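Local atomic coordinates of O-methyltransferase (Saccharopolyspora spinosa, PDB entry 4CE0), a protein that probably transfers a methyl group from S-adenosyl-L-methionine to the 4'-hydroxyl of the rhamnose on a spinosyn precursor, in a magnesium-dependent step of antibiotic biosynthesis. Residues Leu71-Gly77 with Phe100-Arg105. Sequence-based numbering, arbitrary orientation.
Sequences LADGVPG and FGDTGR
Leu71 and Arg105 meet where two helix-to-strand connections run side by side: the backbone leaves helix 56-73 at Gly74 and helix 88-100 at Gly101, both with positive phi, which glycine accommodates and which at Gly101 belongs to a Schellman motif, and the CA atoms of Gly77 and Arg105, shortly before neighbouring parallel strands, lie 6.6 Å apart. Arginine suits its place because its extended chain carries a planar group with several donors to the other turn. Arg105 NH1 and NH2 both grip Val75 O end-on, each at 2.7 Å, with that oxygen in the guanidinium plane; NH1 also reaches a lone pair of Gly77 O at 2.8 Å. In the same plane, Asp102 OD2 makes a salt bridge with Arg105 NE (2.9 Å). Asp102 OD1 accepts from Gly104 N, an Asx turn, and from Arg105 N, extending it to an Asx motif that shapes the loop. A water links Arg105 NH2 to Leu71 O. Leu71's two methyls part, CD2 lying 3.2 Å from Arg105 NE and CD1 3.8 Å from Phe100 CB. Bonds to several edges probably fix the guanidinium's rotation, and Asp102 would balance its charge; the contact ties the lead-in of strand 78-82 to the beta-alpha-beta crossover through helix 88-100 in this Rossmann-like fold, away from the cofactor.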
loop_
_atom_site.group_PDB
_atom_site.type_symbol
_atom_site.label_atom_id
_atom_site.label_comp_id
_atom_site.label_asym_id
_atom_site.label_seq_id
_atom_site.Cartn_x
_atom_site.Cartn_y
_atom_site.Cartn_z
ATOM N N LEU A 71 -5.662 -21.120 -7.905
ATOM C CA LEU A 71 -4.615 -20.912 -8.900
ATOM C C LEU A 71 -3.612 -22.085 -8.905
ATOM O O LEU A 71 -3.265 -22.585 -9.965
ATOM C CB LEU A 71 -3.869 -19.603 -8.657
ATOM C CG LEU A 71 -4.637 -18.298 -8.845
ATOM C CD1 LEU A 71 -3.667 -17.134 -8.682
ATOM C CD2 LEU A 71 -5.385 -18.209 -10.176
ATOM N N ALA A 72 -3.156 -22.535 -7.730
ATOM C CA ALA A 72 -2.174 -23.628 -7.689
ATOM C C ALA A 72 -2.785 -24.971 -8.101
ATOM O O ALA A 72 -2.128 -25.781 -8.743
ATOM C CB ALA A 72 -1.612 -23.746 -6.383
ATOM N N ASP A 73 -4.035 -25.205 -7.717
ATOM C CA ASP A 73 -4.723 -26.462 -8.040
ATOM C C ASP A 73 -5.194 -26.554 -9.496
ATOM O O ASP A 73 -5.510 -27.646 -9.976
ATOM C CB ASP A 73 -5.942 -26.644 -7.130
ATOM C CG ASP A 73 -5.567 -26.910 -5.693
ATOM O OD1 ASP A 73 -4.385 -26.736 -5.325
ATOM O OD2 ASP A 73 -6.466 -27.299 -4.926
ATOM N N GLY A 74 -5.262 -25.425 -10.200
ATOM C CA GLY A 74 -5.806 -25.420 -11.547
ATOM C C GLY A 74 -7.327 -25.373 -11.638
ATOM O O GLY A 74 -7.904 -25.708 -12.678
ATOM N N VAL A 75 -7.993 -24.920 -10.580
ATOM C CA VAL A 75 -9.457 -24.798 -10.634
ATOM C C VAL A 75 -9.831 -23.760 -11.682
ATOM O O VAL A 75 -9.421 -22.618 -11.585
ATOM C CB VAL A 75 -10.044 -24.371 -9.284
ATOM C CG1 VAL A 75 -11.572 -24.363 -9.330
ATOM C CG2 VAL A 75 -9.529 -25.279 -8.191
ATOM N N PRO A 76 -10.607 -24.154 -12.700
ATOM C CA PRO A 76 -10.921 -23.109 -13.673
ATOM C C PRO A 76 -12.037 -22.170 -13.221
ATOM O O PRO A 76 -12.921 -22.514 -12.420
ATOM C CB PRO A 76 -11.327 -23.911 -14.919
ATOM C CG PRO A 76 -11.836 -25.188 -14.409
ATOM C CD PRO A 76 -11.129 -25.474 -13.100
ATOM N N GLY A 77 -11.983 -20.950 -13.741
ATOM C CA GLY A 77 -13.112 -20.044 -13.634
ATOM C C GLY A 77 -12.751 -18.668 -13.144
ATOM O O GLY A 77 -11.605 -18.408 -12.807
ATOM N N PHE A 100 0.251 -13.011 -9.359
ATOM C CA PHE A 100 0.599 -14.318 -9.901
ATOM C C PHE A 100 0.737 -14.324 -11.415
ATOM O O PHE A 100 1.028 -15.353 -12.000
ATOM C CB PHE A 100 -0.415 -15.357 -9.455
ATOM C CG PHE A 100 -0.133 -15.906 -8.088
ATOM C CD1 PHE A 100 -0.545 -15.222 -6.952
ATOM C CD2 PHE A 100 0.546 -17.114 -7.935
ATOM C CE1 PHE A 100 -0.277 -15.715 -5.702
ATOM C CE2 PHE A 100 0.808 -17.619 -6.691
ATOM C CZ PHE A 100 0.398 -16.916 -5.562
ATOM N N GLY A 101 0.556 -13.168 -12.045
ATOM C CA GLY A 101 0.652 -13.082 -13.492
ATOM C C GLY A 101 -0.451 -13.804 -14.271
ATOM O O GLY A 101 -0.303 -14.005 -15.461
ATOM N N ASP A 102 -1.549 -14.189 -13.613
ATOM C CA ASP A 102 -2.690 -14.821 -14.300
ATOM C C ASP A 102 -3.499 -13.741 -15.031
ATOM O O ASP A 102 -4.110 -12.870 -14.412
ATOM C CB ASP A 102 -3.572 -15.595 -13.311
ATOM C CG ASP A 102 -4.792 -16.265 -13.989
ATOM O OD1 ASP A 102 -5.496 -15.615 -14.818
ATOM O OD2 ASP A 102 -5.055 -17.449 -13.683
ATOM N N THR A 103 -3.484 -13.780 -16.358
ATOM C CA THR A 103 -4.116 -12.725 -17.145
ATOM C C THR A 103 -5.416 -13.203 -17.790
ATOM O O THR A 103 -6.100 -12.438 -18.459
ATOM C CB THR A 103 -3.143 -12.192 -18.230
ATOM O OG1 THR A 103 -2.828 -13.237 -19.158
ATOM C CG2 THR A 103 -1.862 -11.701 -17.598
ATOM N N GLY A 104 -5.771 -14.458 -17.560
ATOM C CA GLY A 104 -6.941 -15.047 -18.183
ATOM C C GLY A 104 -8.236 -14.922 -17.394
ATOM O O GLY A 104 -9.308 -14.754 -17.991
ATOM N N ARG A 105 -8.147 -14.988 -16.065
ATOM C CA ARG A 105 -9.323 -14.935 -15.216
ATOM C C ARG A 105 -9.902 -13.527 -15.027
ATOM O O ARG A 105 -9.188 -12.534 -15.010
ATOM C CB ARG A 105 -8.974 -15.543 -13.856
ATOM C CG ARG A 105 -8.425 -16.952 -13.974
ATOM C CD ARG A 105 -8.085 -17.464 -12.609
ATOM N NE ARG A 105 -7.451 -18.784 -12.602
ATOM C CZ ARG A 105 -8.058 -19.918 -12.274
ATOM N NH1 ARG A 105 -9.355 -19.930 -11.964
ATOM N NH2 ARG A 105 -7.359 -21.045 -12.243
HETATM O O HOH W 1 -4.245 -21.356 -12.336
#